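Local coordinates for protein family 88 glycosyl hydrolase (PDB 5NOA) that probably acts as a polysaccharide lyase that removes rhamnose caps from complex arabinogalactan proteins, though it resembles family 88 hydrolases, at residues Thr170-Ile175 and Pro179-Lys184; Lys184-Leu189 and Asp247-Glu252; Pro213-Lys216 and Lys222-Trp225; Trp274-Leu279 and Gln349-Asn354. One frame throughout, in Å; residues are numbered along the deposited sequence.

Contact 1. Residues Thr170-Ile175 and Pro179-Lys184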
loop_
_atom_site.group_PDB
_atom_site.type_symbol
_atom_site.label_atom_id
_atom_site.label_comp_id
_atom_site.label_asym_id
_atom_site.label_seq_id
_atom_site.Cartn_x
_atom_site.Cartn_y
_atom_site.Cartn_z
ATOM N N THR A 170 -13.280 -1.348 -4.093
ATOM C CA THR A 170 -13.634 -2.763 -4.110
ATOM C C THR A 170 -14.301 -3.177 -2.792
ATOM O O THR A 170 -15.252 -3.975 -2.806
ATOM C CB THR A 170 -12.417 -3.633 -4.434
ATOM O OG1 THR A 170 -11.315 -3.260 -3.621
ATOM C CG2 THR A 170 -11.986 -3.503 -5.874
ATOM N N LYS A 171 -13.820 -2.699 -1.642
ATOM C CA LYS A 171 -14.421 -3.072 -0.350
ATOM C C LYS A 171 -15.841 -2.547 -0.279
ATOM O O LYS A 171 -16.751 -3.255 0.162
ATOM C CB LYS A 171 -13.564 -2.584 0.789
ATOM C CG LYS A 171 -12.264 -3.351 0.927
ATOM C CD LYS A 171 -11.368 -2.718 1.990
ATOM C CE LYS A 171 -9.998 -3.337 2.038
ATOM N NZ LYS A 171 -10.008 -4.690 2.634
ATOM N N LEU A 172 -16.061 -1.304 -0.711
ATOM C CA LEU A 172 -17.411 -0.770 -0.649
ATOM C C LEU A 172 -18.336 -1.409 -1.666
ATOM O O LEU A 172 -19.515 -1.560 -1.390
ATOM C CB LEU A 172 -17.426 0.762 -0.737
ATOM C CG LEU A 172 -16.832 1.479 0.505
ATOM C CD1 LEU A 172 -16.821 2.971 0.202
ATOM C CD2 LEU A 172 -17.648 1.222 1.764
ATOM N N TYR A 173 -17.784 -1.807 -2.812
ATOM C CA TYR A 173 -18.601 -2.608 -3.736
ATOM C C TYR A 173 -19.099 -3.874 -3.072
ATOM O O TYR A 173 -20.271 -4.234 -3.161
ATOM C CB TYR A 173 -17.861 -2.938 -5.038
ATOM C CG TYR A 173 -18.691 -3.855 -5.876
ATOM C CD1 TYR A 173 -19.766 -3.340 -6.598
ATOM C CD2 TYR A 173 -18.525 -5.233 -5.838
ATOM C CE1 TYR A 173 -20.602 -4.145 -7.314
ATOM C CE2 TYR A 173 -19.365 -6.063 -6.518
ATOM C CZ TYR A 173 -20.404 -5.519 -7.278
ATOM O OH TYR A 173 -21.219 -6.349 -7.968
ATOM N N ASN A 174 -18.203 -4.592 -2.423
ATOM C CA ASN A 174 -18.612 -5.893 -1.883
ATOM C C ASN A 174 -19.656 -5.770 -0.794
ATOM O O ASN A 174 -20.442 -6.688 -0.608
ATOM C CB ASN A 174 -17.380 -6.713 -1.447
ATOM C CG ASN A 174 -16.625 -7.322 -2.629
ATOM O OD1 ASN A 174 -17.192 -7.616 -3.660
ATOM N ND2 ASN A 174 -15.326 -7.539 -2.453
ATOM N N ILE A 175 -19.672 -4.638 -0.088
ATOM C CA ILE A 175 -20.710 -4.368 0.891
ATOM C C ILE A 175 -22.013 -3.913 0.253
ATOM O O ILE A 175 -23.061 -4.446 0.582
ATOM C CB ILE A 175 -20.228 -3.330 1.916
ATOM C CG1 ILE A 175 -19.086 -3.916 2.754
ATOM C CG2 ILE A 175 -21.380 -2.864 2.798
ATOM C CD1 ILE A 175 -18.254 -2.885 3.465
ATOM N N PRO A 179 -22.796 -1.001 -8.449
ATOM C CA PRO A 179 -21.806 -1.088 -9.542
ATOM C C PRO A 179 -21.036 0.187 -9.877
ATOM O O PRO A 179 -19.975 0.129 -10.502
ATOM C CB PRO A 179 -22.649 -1.548 -10.741
ATOM C CG PRO A 179 -24.046 -1.303 -10.365
ATOM C CD PRO A 179 -24.141 -1.367 -8.910
ATOM N N LEU A 180 -21.537 1.340 -9.463
ATOM C CA LEU A 180 -20.828 2.568 -9.723
ATOM C C LEU A 180 -19.423 2.553 -9.118
ATOM O O LEU A 180 -18.518 3.121 -9.703
ATOM C CB LEU A 180 -21.642 3.773 -9.251
ATOM C CG LEU A 180 -21.089 5.129 -9.640
ATOM C CD1 LEU A 180 -21.095 5.329 -11.161
ATOM C CD2 LEU A 180 -21.902 6.214 -8.958
ATOM N N TYR A 181 -19.250 1.909 -7.960
ATOM C CA TYR A 181 -17.894 1.806 -7.374
ATOM C C TYR A 181 -16.889 1.198 -8.340
ATOM O O TYR A 181 -15.746 1.635 -8.391
ATOM C CB TYR A 181 -17.923 1.002 -6.072
ATOM C CG TYR A 181 -18.453 1.753 -4.877
ATOM C CD1 TYR A 181 -17.667 2.693 -4.244
ATOM C CD2 TYR A 181 -19.737 1.526 -4.369
ATOM C CE1 TYR A 181 -18.142 3.396 -3.147
ATOM C CE2 TYR A 181 -20.203 2.233 -3.286
ATOM C CZ TYR A 181 -19.394 3.160 -2.677
ATOM O OH TYR A 181 -19.815 3.861 -1.580
ATOM N N LEU A 182 -17.318 0.186 -9.083
ATOM C CA LEU A 182 -16.402 -0.483 -9.997
ATOM C C LEU A 182 -16.202 0.257 -11.306
ATOM O O LEU A 182 -15.131 0.200 -11.906
ATOM C CB LEU A 182 -16.815 -1.951 -10.195
ATOM C CG LEU A 182 -16.937 -2.765 -8.904
ATOM C CD1 LEU A 182 -17.313 -4.211 -9.236
ATOM C CD2 LEU A 182 -15.682 -2.698 -8.065
ATOM N N GLU A 183 -17.220 0.993 -11.725
ATOM C CA GLU A 183 -17.072 1.863 -12.872
ATOM C C GLU A 183 -16.099 3.011 -12.597
ATOM O O GLU A 183 -15.213 3.338 -13.411
ATOM C CB GLU A 183 -18.416 2.416 -13.299
ATOM C CG GLU A 183 -18.379 3.427 -14.422
ATOM C CD GLU A 183 -17.694 2.946 -15.682
ATOM O OE1 GLU A 183 -17.886 1.745 -16.088
ATOM O OE2 GLU A 183 -16.967 3.816 -16.269
ATOM N N LYS A 184 -16.253 3.621 -11.441
ATOM C CA LYS A 184 -15.383 4.728 -11.048
ATOM C C LYS A 184 -13.978 4.287 -10.678
ATOM O O LYS A 184 -13.036 5.044 -10.923
ATOM C CB LYS A 184 -16.081 5.555 -9.967
ATOM C CG LYS A 184 -17.286 6.328 -10.515
ATOM C CD LYS A 184 -16.857 7.570 -11.277
ATOM C CE LYS A 184 -18.032 8.317 -11.880
ATOM N NZ LYS A 184 -17.581 9.565 -12.541
#
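Tyr173 and Leu182, together with Leu172 and Tyr181, fill the seam of a helical hairpin: helix 160-176 turns back within a few residues into helix 180-196. The short helical segments run nearly antiparallel, at 159° between their directions, with axes 8.8 Å apart, a pairing consistent with the six-hairpin clan to which the family belongs.

No hydrogen bond crosses the seam; two CH-pi contacts do much of the work. CD1 of Leu182 stands almost on the normal of the Tyr173 ring, 3.5 Å from its centroid. On the other side of the seam the roles are swapped, and CB of Leu172 sits over a face of the Tyr181 ring, displaced toward its rim.

Plain apolar packing fills in between. CB of Tyr173 meets CB of Tyr181 at 4.1 Å, where the two backbones come near each other. The hydroxyl of Tyr181 finds its polar partner in Glu145, on helix 135-149.

With CG of Tyr173 anti to the backbone N (chi1 175°), the ring extends toward Pro179, in the connection between the helices, where CE1 of Tyr173 comes within 4.0 Å of CA of Pro179.

Contact 2. Residues Lys184-Leu189 and Asp247-Glu252; sequences KLHEYL and DKYRQE
His186 lies flat against Tyr249, and its NE2 reaches on to Glu252, so a single imidazole joins helix 180-196 to the turn that opens helix 250-266.

The aromatic part is a true face-to-face stack. The ring centroids are 3.6 Å apart and the planes only 7° from parallel, with CD2 of His186 as close as 3.4 Å to CD1 of Tyr249. CG of His186 stands anti to the backbone N (chi1 -176°), which carries the ring out toward Tyr249. CB of His186 also rests over the same tyrosine face. The opposite face of that ring is met by CG of Lys248, and the hydroxyl of Tyr249 bonds to Glu183, so the phenol is held at its faces and at its far end.

The polar part is one hydrogen bond from His186 NE2 to Glu252 OE1, 2.7 Å long and bent to 160°. The acceptor lies in the imidazole plane, whereas the donor comes from above the carboxylate plane, the two groups being nearly perpendicular. An extended glutamate chain brings the carboxylate to the ring edge.

Asp247 OD2 accepts from Tyr249 N at 3.0 Å, a capping bond in the type I turn from Asp247 to Arg250.

A carboxylate at NE2, with the electron-rich face of a phenol against the ring, would be expected to favour the positively charged imidazole, although solvent at this surface site may weaken the effect.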
loop_
_atom_site.group_PDB
_atom_site.type_symbol
_atom_site.label_atom_id
_atom_site.label_comp_id
_atom_site.label_asym_id
_atom_site.label_seq_id
_atom_site.Cartn_x
_atom_site.Cartn_y
_atom_site.Cartn_z
ATOM N N LYS A 184 -16.253 3.621 -11.441
ATOM C CA LYS A 184 -15.383 4.728 -11.048
ATOM C C LYS A 184 -13.978 4.287 -10.678
ATOM O O LYS A 184 -13.036 5.044 -10.923
ATOM C CB LYS A 184 -16.081 5.555 -9.967
ATOM C CG LYS A 184 -17.286 6.328 -10.515
ATOM C CD LYS A 184 -16.857 7.570 -11.277
ATOM C CE LYS A 184 -18.032 8.317 -11.880
ATOM N NZ LYS A 184 -17.581 9.565 -12.541
ATOM N N LEU A 185 -13.823 3.087 -10.114
ATOM C CA LEU A 185 -12.467 2.536 -9.953
ATOM C C LEU A 185 -11.749 2.596 -11.294
ATOM O O LEU A 185 -10.602 3.050 -11.402
ATOM C CB LEU A 185 -12.585 1.087 -9.461
ATOM C CG LEU A 185 -11.299 0.249 -9.492
ATOM C CD1 LEU A 185 -10.236 0.837 -8.629
ATOM C CD2 LEU A 185 -11.645 -1.162 -9.098
ATOM N N HIS A 186 -12.435 2.126 -12.354
ATOM C CA HIS A 186 -11.798 2.119 -13.669
ATOM C C HIS A 186 -11.519 3.531 -14.182
ATOM O O HIS A 186 -10.426 3.802 -14.688
ATOM C CB HIS A 186 -12.664 1.374 -14.645
ATOM C CG HIS A 186 -12.039 1.241 -15.971
ATOM N ND1 HIS A 186 -12.384 2.044 -17.024
ATOM C CD2 HIS A 186 -11.026 0.457 -16.405
ATOM C CE1 HIS A 186 -11.640 1.739 -18.072
ATOM N NE2 HIS A 186 -10.796 0.784 -17.718
ATOM N N GLU A 187 -12.505 4.422 -14.059
ATOM C CA GLU A 187 -12.339 5.767 -14.583
ATOM C C GLU A 187 -11.184 6.491 -13.877
ATOM O O GLU A 187 -10.325 7.115 -14.522
ATOM C CB GLU A 187 -13.634 6.540 -14.411
ATOM C CG GLU A 187 -13.528 7.941 -14.962
ATOM C CD GLU A 187 -14.803 8.715 -14.940
ATOM O OE1 GLU A 187 -15.812 8.259 -14.388
ATOM O OE2 GLU A 187 -14.738 9.849 -15.488
ATOM N N TYR A 188 -11.132 6.380 -12.562
ATOM C CA TYR A 188 -10.092 7.078 -11.809
ATOM C C TYR A 188 -8.709 6.470 -12.050
ATOM O O TYR A 188 -7.715 7.202 -12.122
ATOM C CB TYR A 188 -10.428 7.145 -10.318
ATOM C CG TYR A 188 -11.708 7.886 -9.953
ATOM C CD1 TYR A 188 -12.283 8.844 -10.771
ATOM C CD2 TYR A 188 -12.351 7.569 -8.764
ATOM C CE1 TYR A 188 -13.449 9.513 -10.364
ATOM C CE2 TYR A 188 -13.509 8.178 -8.386
ATOM C CZ TYR A 188 -14.055 9.169 -9.191
ATOM O OH TYR A 188 -15.205 9.776 -8.758
ATOM N N LEU A 189 -8.620 5.150 -12.157
ATOM C CA LEU A 189 -7.334 4.520 -12.435
ATOM C C LEU A 189 -6.896 4.820 -13.858
ATOM O O LEU A 189 -5.718 5.064 -14.105
ATOM C CB LEU A 189 -7.425 3.033 -12.222
ATOM C CG LEU A 189 -6.176 2.230 -12.603
ATOM C CD1 LEU A 189 -4.974 2.674 -11.828
ATOM C CD2 LEU A 189 -6.405 0.758 -12.383
ATOM N N ASP A 247 -15.997 -8.933 -13.332
ATOM C CA ASP A 247 -15.985 -7.516 -13.609
ATOM C C ASP A 247 -15.431 -7.250 -15.012
ATOM O O ASP A 247 -14.415 -7.826 -15.391
ATOM C CB ASP A 247 -15.148 -6.739 -12.588
ATOM C CG ASP A 247 -15.223 -5.250 -12.858
ATOM O OD1 ASP A 247 -16.286 -4.704 -12.583
ATOM O OD2 ASP A 247 -14.304 -4.668 -13.434
ATOM N N LYS A 248 -16.071 -6.352 -15.759
ATOM C CA LYS A 248 -15.703 -6.137 -17.152
ATOM C C LYS A 248 -14.337 -5.527 -17.359
ATOM O O LYS A 248 -13.804 -5.635 -18.469
ATOM C CB LYS A 248 -16.754 -5.260 -17.850
ATOM C CG LYS A 248 -16.839 -3.822 -17.376
ATOM C CD LYS A 248 -17.999 -3.147 -18.109
ATOM C CE LYS A 248 -19.278 -3.246 -17.327
ATOM N NZ LYS A 248 -19.199 -2.368 -16.138
ATOM N N TYR A 249 -13.776 -4.868 -16.340
ATOM C CA TYR A 249 -12.467 -4.242 -16.445
ATOM C C TYR A 249 -11.344 -5.093 -15.841
ATOM O O TYR A 249 -10.192 -4.678 -15.878
ATOM C CB TYR A 249 -12.479 -2.863 -15.786
ATOM C CG TYR A 249 -13.488 -1.923 -16.401
ATOM C CD1 TYR A 249 -13.395 -1.535 -17.747
ATOM C CD2 TYR A 249 -14.510 -1.422 -15.648
ATOM C CE1 TYR A 249 -14.305 -0.652 -18.290
ATOM C CE2 TYR A 249 -15.421 -0.551 -16.179
ATOM C CZ TYR A 249 -15.322 -0.176 -17.485
ATOM O OH TYR A 249 -16.252 0.701 -18.018
ATOM N N ARG A 250 -11.660 -6.285 -15.318
ATOM C CA ARG A 250 -10.688 -7.072 -14.548
ATOM C C ARG A 250 -9.455 -7.408 -15.339
ATOM O O ARG A 250 -8.353 -7.343 -14.800
ATOM C CB ARG A 250 -11.377 -8.340 -14.043
ATOM C CG ARG A 250 -10.543 -9.219 -13.155
ATOM C CD ARG A 250 -11.439 -10.252 -12.498
ATOM N NE ARG A 250 -10.746 -11.175 -11.612
ATOM C CZ ARG A 250 -10.223 -12.336 -11.983
ATOM N NH1 ARG A 250 -10.268 -12.715 -13.256
ATOM N NH2 ARG A 250 -9.623 -13.093 -11.064
ATOM N N GLN A 251 -9.626 -7.720 -16.618
ATOM C CA GLN A 251 -8.458 -8.083 -17.423
ATOM C C GLN A 251 -7.474 -6.932 -17.599
ATOM O O GLN A 251 -6.244 -7.163 -17.659
ATOM C CB GLN A 251 -8.840 -8.678 -18.776
ATOM C CG GLN A 251 -7.670 -9.312 -19.502
ATOM C CD GLN A 251 -7.098 -10.500 -18.748
ATOM O OE1 GLN A 251 -7.832 -11.382 -18.322
ATOM N NE2 GLN A 251 -5.802 -10.518 -18.572
ATOM N N GLU A 252 -7.989 -5.701 -17.662
ATOM C CA GLU A 252 -7.091 -4.545 -17.720
ATOM C C GLU A 252 -6.243 -4.432 -16.473
ATOM O O GLU A 252 -5.039 -4.130 -16.545
ATOM C CB GLU A 252 -7.857 -3.251 -17.921
ATOM C CG GLU A 252 -8.596 -3.159 -19.245
ATOM C CD GLU A 252 -9.432 -1.901 -19.382
ATOM O OE1 GLU A 252 -8.964 -0.829 -18.974
ATOM O OE2 GLU A 252 -10.548 -2.007 -19.905
#

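Contact 3. Residues Pro213-Lys216 and Lys222-Trp225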
loop_
_atom_site.group_PDB
_atom_site.type_symbol
_atom_site.label_atom_id
_atom_site.label_comp_id
_atom_site.label_asym_id
_atom_site.label_seq_id
_atom_site.Cartn_x
_atom_site.Cartn_y
_atom_site.Cartn_z
ATOM N N PRO A 213 11.733 13.034 -20.563
ATOM C CA PRO A 213 13.080 13.432 -20.237
ATOM C C PRO A 213 13.194 14.765 -19.502
ATOM O O PRO A 213 14.286 15.149 -19.152
ATOM C CB PRO A 213 13.744 13.546 -21.621
ATOM C CG PRO A 213 12.643 14.061 -22.464
ATOM C CD PRO A 213 11.428 13.291 -21.989
ATOM N N LYS A 214 12.084 15.449 -19.253
ATOM C CA LYS A 214 12.171 16.739 -18.569
ATOM C C LYS A 214 12.869 16.563 -17.209
ATOM O O LYS A 214 13.670 17.413 -16.790
ATOM C CB LYS A 214 10.779 17.363 -18.402
ATOM C CG LYS A 214 10.765 18.788 -17.854
ATOM C CD LYS A 214 9.717 18.988 -16.759
ATOM C CE LYS A 214 10.095 18.249 -15.468
ATOM N NZ LYS A 214 9.382 18.693 -14.234
ATOM N N HIS A 215 12.489 15.518 -16.496
ATOM C CA HIS A 215 13.113 15.129 -15.233
ATOM C C HIS A 215 13.867 13.813 -15.435
ATOM O O HIS A 215 13.362 12.890 -16.067
ATOM C CB HIS A 215 12.042 15.006 -14.149
ATOM C CG HIS A 215 12.588 14.486 -12.860
ATOM N ND1 HIS A 215 13.395 15.242 -12.033
ATOM C CD2 HIS A 215 12.516 13.258 -12.307
ATOM C CE1 HIS A 215 13.775 14.493 -11.011
ATOM N NE2 HIS A 215 13.256 13.284 -11.159
ATOM N N LYS A 216 15.085 13.761 -14.910
ATOM C CA LYS A 216 15.892 12.560 -14.873
ATOM C C LYS A 216 16.488 12.414 -13.491
ATOM O O LYS A 216 16.613 13.382 -12.739
ATOM C CB LYS A 216 17.022 12.624 -15.898
ATOM C CG LYS A 216 16.598 13.013 -17.299
ATOM C CD LYS A 216 17.774 12.974 -18.284
ATOM C CE LYS A 216 17.368 13.320 -19.713
ATOM N NZ LYS A 216 17.129 14.774 -19.863
ATOM N N LYS A 222 15.594 7.315 -16.059
ATOM C CA LYS A 222 14.225 7.605 -15.639
ATOM C C LYS A 222 14.137 7.480 -14.124
ATOM O O LYS A 222 14.692 6.519 -13.576
ATOM C CB LYS A 222 13.234 6.693 -16.335
ATOM C CG LYS A 222 13.187 6.868 -17.838
ATOM C CD LYS A 222 12.158 5.984 -18.493
ATOM C CE LYS A 222 11.957 6.343 -19.955
ATOM N NZ LYS A 222 11.011 5.488 -20.688
ATOM N N ASP A 223 13.425 8.401 -13.463
ATOM C CA ASP A 223 13.372 8.431 -12.019
ATOM C C ASP A 223 12.013 7.939 -11.536
ATOM O O ASP A 223 11.022 8.678 -11.589
ATOM C CB ASP A 223 13.623 9.845 -11.533
ATOM C CG ASP A 223 13.658 9.948 -10.014
ATOM O OD1 ASP A 223 13.941 8.945 -9.310
ATOM O OD2 ASP A 223 13.409 11.078 -9.502
ATOM N N PHE A 224 11.976 6.701 -11.061
ATOM C CA PHE A 224 10.765 6.070 -10.520
ATOM C C PHE A 224 10.984 5.859 -9.032
ATOM O O PHE A 224 11.913 5.181 -8.625
ATOM C CB PHE A 224 10.495 4.741 -11.213
ATOM C CG PHE A 224 10.196 4.888 -12.667
ATOM C CD1 PHE A 224 8.986 5.408 -13.082
ATOM C CD2 PHE A 224 11.107 4.482 -13.653
ATOM C CE1 PHE A 224 8.662 5.534 -14.423
ATOM C CE2 PHE A 224 10.774 4.612 -15.003
ATOM C CZ PHE A 224 9.576 5.131 -15.381
ATOM N N TRP A 225 10.099 6.402 -8.210
ATOM C CA TRP A 225 10.253 6.314 -6.759
ATOM C C TRP A 225 9.768 4.944 -6.319
ATOM O O TRP A 225 8.619 4.550 -6.563
ATOM C CB TRP A 225 9.396 7.370 -6.127
ATOM C CG TRP A 225 9.493 7.511 -4.660
ATOM C CD1 TRP A 225 10.557 7.249 -3.862
ATOM C CD2 TRP A 225 8.487 8.026 -3.805
ATOM N NE1 TRP A 225 10.268 7.537 -2.557
ATOM C CE2 TRP A 225 9.028 8.077 -2.502
ATOM C CE3 TRP A 225 7.203 8.469 -4.010
ATOM C CZ2 TRP A 225 8.305 8.481 -1.388
ATOM C CZ3 TRP A 225 6.470 8.901 -2.895
ATOM C CH2 TRP A 225 7.047 8.920 -1.624
HETATM O O HOH W 1 12.291 10.603 -14.956
#
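The link between His215 and Asp223 is a single His-carboxylate hydrogen bond, from NE2 of His215 to OD2 of Asp223. It is 2.8 Å long and nearly straight at 172°. The acceptor sits at the ring edge, in the imidazole plane, and receives the N-H on its anti lone pair, the one turned away from OD1. Ring and carboxylate are twisted 43° against each other, and CB of Asp223 approaches NE2 of His215 to 3.5 Å. In both residues CG stands opposite the backbone N (chi1 175° for His215), extending the two groups until they meet.

A water runs a second connection beside the first: it donates to the backbone O of His215 at 2.8 Å and accepts from the backbone N of Asp223 at 2.9 Å. Each residue is thus tied through both its main chain and its side chain.

Farther out, the other carboxylate oxygen of Asp223 hydrogen-bonds to Ser277 OG, which should limit rotation of the group. Tyr210 meets the His215 ring edge to face. Within segment 213-216, NZ of Lys216 donates to the backbone O of Pro213 at 3.0 Å, and a cis peptide bond precedes that proline.

Both segments belong to the long excursion between strand 203-204 and helix 226-242. Phe224 stacks on Tyr205, just after the strand, and bonds through its backbone to Met278, while Trp225 takes the N-cap position of the helix.

Contact 4. Residues Trp274-Leu279 and Gln349-Asn354; sequences WTRSML and QVVDAN
Arg276 spreads its guanidinium under Val351 and points one edge at the backbone of Gln349. CG2 of Val351 is centred over a guanidinium face, 3.4 Å above the plane, and comes to 3.5 Å from CZ of Arg276. The methyl group and the aliphatic CD of Arg276 also touch, so the valine packs along the end of the side chain as well as onto the flat group.

At the edge, NH2 of Arg276 donates to the backbone O of Gln349 across 2.9 Å, with an angle of 156° at the hydrogen. The bond lies in the carbonyl plane and close to the guanidinium plane, so the flat group is aligned with the peptide it bonds. A bend at chi3 of -77° turns the group to meet this segment. CA of Val350 lies 3.8 Å from NH2 of Arg276, at a slant to the guanidinium.

The other partners hold the head group's rotation. NH1 forms a salt bridge with Glu343, and NH2 gives a second bond to the backbone O of Pro285. A water accepts from NH1 of Arg276 and donates, weakly, to the backbone O of Val350.

Each segment also has its own brace. Thr275 OG1 donates to the backbone O of Ser277, and Asp352 OD1 accepts from Asn354 N, 2.8 Å away, in an Asx turn.

A buried arginine pinning loop carbonyls in this way joins two long interhelical loops of a six-hairpin-type helical fold: one between helices 250-266 and 289-304, the other between helices 310-328 and 358-377.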
loop_
_atom_site.group_PDB
_atom_site.type_symbol
_atom_site.label_atom_id
_atom_site.label_comp_id
_atom_site.label_asym_id
_atom_site.label_seq_id
_atom_site.Cartn_x
_atom_site.Cartn_y
_atom_site.Cartn_z
ATOM N N TRP A 274 15.060 -2.594 -3.245
ATOM C CA TRP A 274 14.948 -1.604 -4.283
ATOM C C TRP A 274 15.395 -0.265 -3.725
ATOM O O TRP A 274 15.023 0.100 -2.627
ATOM C CB TRP A 274 13.529 -1.500 -4.796
ATOM C CG TRP A 274 13.126 -2.638 -5.690
ATOM C CD1 TRP A 274 13.018 -2.597 -7.034
ATOM C CD2 TRP A 274 12.705 -3.953 -5.294
ATOM N NE1 TRP A 274 12.563 -3.799 -7.515
ATOM C CE2 TRP A 274 12.347 -4.637 -6.465
ATOM C CE3 TRP A 274 12.561 -4.602 -4.078
ATOM C CZ2 TRP A 274 11.891 -5.934 -6.441
ATOM C CZ3 TRP A 274 12.096 -5.895 -4.061
ATOM C CH2 TRP A 274 11.750 -6.526 -5.227
ATOM N N THR A 275 16.176 0.451 -4.504
ATOM C CA THR A 275 16.644 1.771 -4.116
ATOM C C THR A 275 15.558 2.806 -4.338
ATOM O O THR A 275 14.639 2.620 -5.166
ATOM C CB THR A 275 17.939 2.140 -4.868
ATOM O OG1 THR A 275 17.774 1.906 -6.264
ATOM C CG2 THR A 275 19.100 1.321 -4.390
ATOM N N ARG A 276 15.683 3.901 -3.602
ATOM C CA ARG A 276 14.708 4.970 -3.651
ATOM C C ARG A 276 14.391 5.440 -5.066
ATOM O O ARG A 276 13.212 5.683 -5.374
ATOM C CB ARG A 276 15.166 6.128 -2.741
ATOM C CG ARG A 276 15.014 5.827 -1.261
ATOM C CD ARG A 276 15.745 6.801 -0.385
ATOM N NE ARG A 276 17.168 6.503 -0.404
ATOM C CZ ARG A 276 18.104 7.292 0.117
ATOM N NH1 ARG A 276 17.772 8.450 0.693
ATOM N NH2 ARG A 276 19.357 6.934 0.085
ATOM N N SER A 277 15.398 5.588 -5.941
ATOM C CA SER A 277 15.201 5.739 -7.403
ATOM C C SER A 277 15.445 4.348 -7.985
ATOM O O SER A 277 16.573 3.838 -7.970
ATOM C CB SER A 277 16.155 6.766 -7.997
ATOM O OG SER A 277 15.843 7.056 -9.341
ATOM N N MET A 278 14.387 3.700 -8.430
ATOM C CA MET A 278 14.449 2.248 -8.702
ATOM C C MET A 278 15.479 1.877 -9.746
ATOM O O MET A 278 16.069 0.806 -9.648
ATOM C CB MET A 278 13.079 1.771 -9.184
ATOM C CG MET A 278 12.012 1.847 -8.120
ATOM S SD MET A 278 10.319 1.550 -8.743
ATOM C CE MET A 278 10.414 -0.198 -9.178
ATOM N N LEU A 279 15.660 2.749 -10.753
ATOM C CA LEU A 279 16.547 2.474 -11.880
ATOM C C LEU A 279 17.908 3.147 -11.744
ATOM O O LEU A 279 18.698 3.074 -12.662
ATOM C CB LEU A 279 15.894 2.887 -13.194
ATOM C CG LEU A 279 14.522 2.311 -13.481
ATOM C CD1 LEU A 279 14.042 2.746 -14.854
ATOM C CD2 LEU A 279 14.462 0.817 -13.384
ATOM N N GLN A 349 24.326 9.598 0.227
ATOM C CA GLN A 349 23.759 9.443 1.575
ATOM C C GLN A 349 22.746 8.303 1.614
ATOM O O GLN A 349 21.866 8.200 0.783
ATOM C CB GLN A 349 23.056 10.714 1.995
ATOM C CG GLN A 349 23.971 11.930 2.082
ATOM C CD GLN A 349 23.208 13.175 2.389
ATOM O OE1 GLN A 349 22.023 13.277 2.067
ATOM N NE2 GLN A 349 23.890 14.146 2.973
ATOM N N VAL A 350 22.866 7.472 2.624
ATOM C CA VAL A 350 21.955 6.372 2.836
ATOM C C VAL A 350 20.825 6.732 3.787
ATOM O O VAL A 350 20.931 7.703 4.533
ATOM C CB VAL A 350 22.711 5.137 3.292
ATOM C CG1 VAL A 350 23.765 4.693 2.272
ATOM C CG2 VAL A 350 23.297 5.289 4.671
ATOM N N VAL A 351 19.783 5.926 3.792
ATOM C CA VAL A 351 18.678 6.050 4.766
ATOM C C VAL A 351 19.174 5.631 6.130
ATOM O O VAL A 351 19.967 4.703 6.259
ATOM C CB VAL A 351 17.486 5.185 4.305
ATOM C CG1 VAL A 351 16.367 5.229 5.325
ATOM C CG2 VAL A 351 16.995 5.639 2.962
ATOM N N ASP A 352 18.670 6.275 7.163
ATOM C CA ASP A 352 18.960 5.898 8.541
ATOM C C ASP A 352 18.486 4.471 8.812
ATOM O O ASP A 352 17.294 4.129 8.638
ATOM C CB ASP A 352 18.229 6.893 9.438
ATOM C CG ASP A 352 18.298 6.566 10.934
ATOM O OD1 ASP A 352 19.125 5.737 11.385
ATOM O OD2 ASP A 352 17.505 7.207 11.681
ATOM N N ALA A 353 19.414 3.628 9.246
ATOM C CA ALA A 353 19.078 2.266 9.631
ATOM C C ALA A 353 17.996 2.169 10.693
ATOM O O ALA A 353 17.270 1.201 10.744
ATOM C CB ALA A 353 20.328 1.533 10.106
ATOM N N ASN A 354 17.945 3.166 11.554
ATOM C CA ASN A 354 16.996 3.219 12.659
ATOM C C ASN A 354 15.737 4.002 12.370
ATOM O O ASN A 354 14.947 4.274 13.260
ATOM C CB ASN A 354 17.718 3.710 13.910
ATOM C CG ASN A 354 18.770 2.729 14.366
ATOM O OD1 ASN A 354 18.542 1.515 14.336
ATOM N ND2 ASN A 354 19.929 3.230 14.726
HETATM O O HOH W 2 19.399 9.702 3.081
#

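From the N terminus, contact 1 comes first and closes the tight turn between helices 160-176 and 180-196. Contact 2 starts from the latter helix, sharing Lys184, and closes a 57-residue loop by bringing in the start of helix 250-266; the two touch through Glu183 and Tyr249. Contact 3 is nested inside that loop, a small closure of its own just before helix 226-242, yet its centre lies about 27 Å from that of contact 2. Contact 4 follows in series, joining two later interhelical loops across 69 residues. It meets contact 3 directly, through Ser277 and Met278, and lies across the chain's centre from contacts 1 and 2.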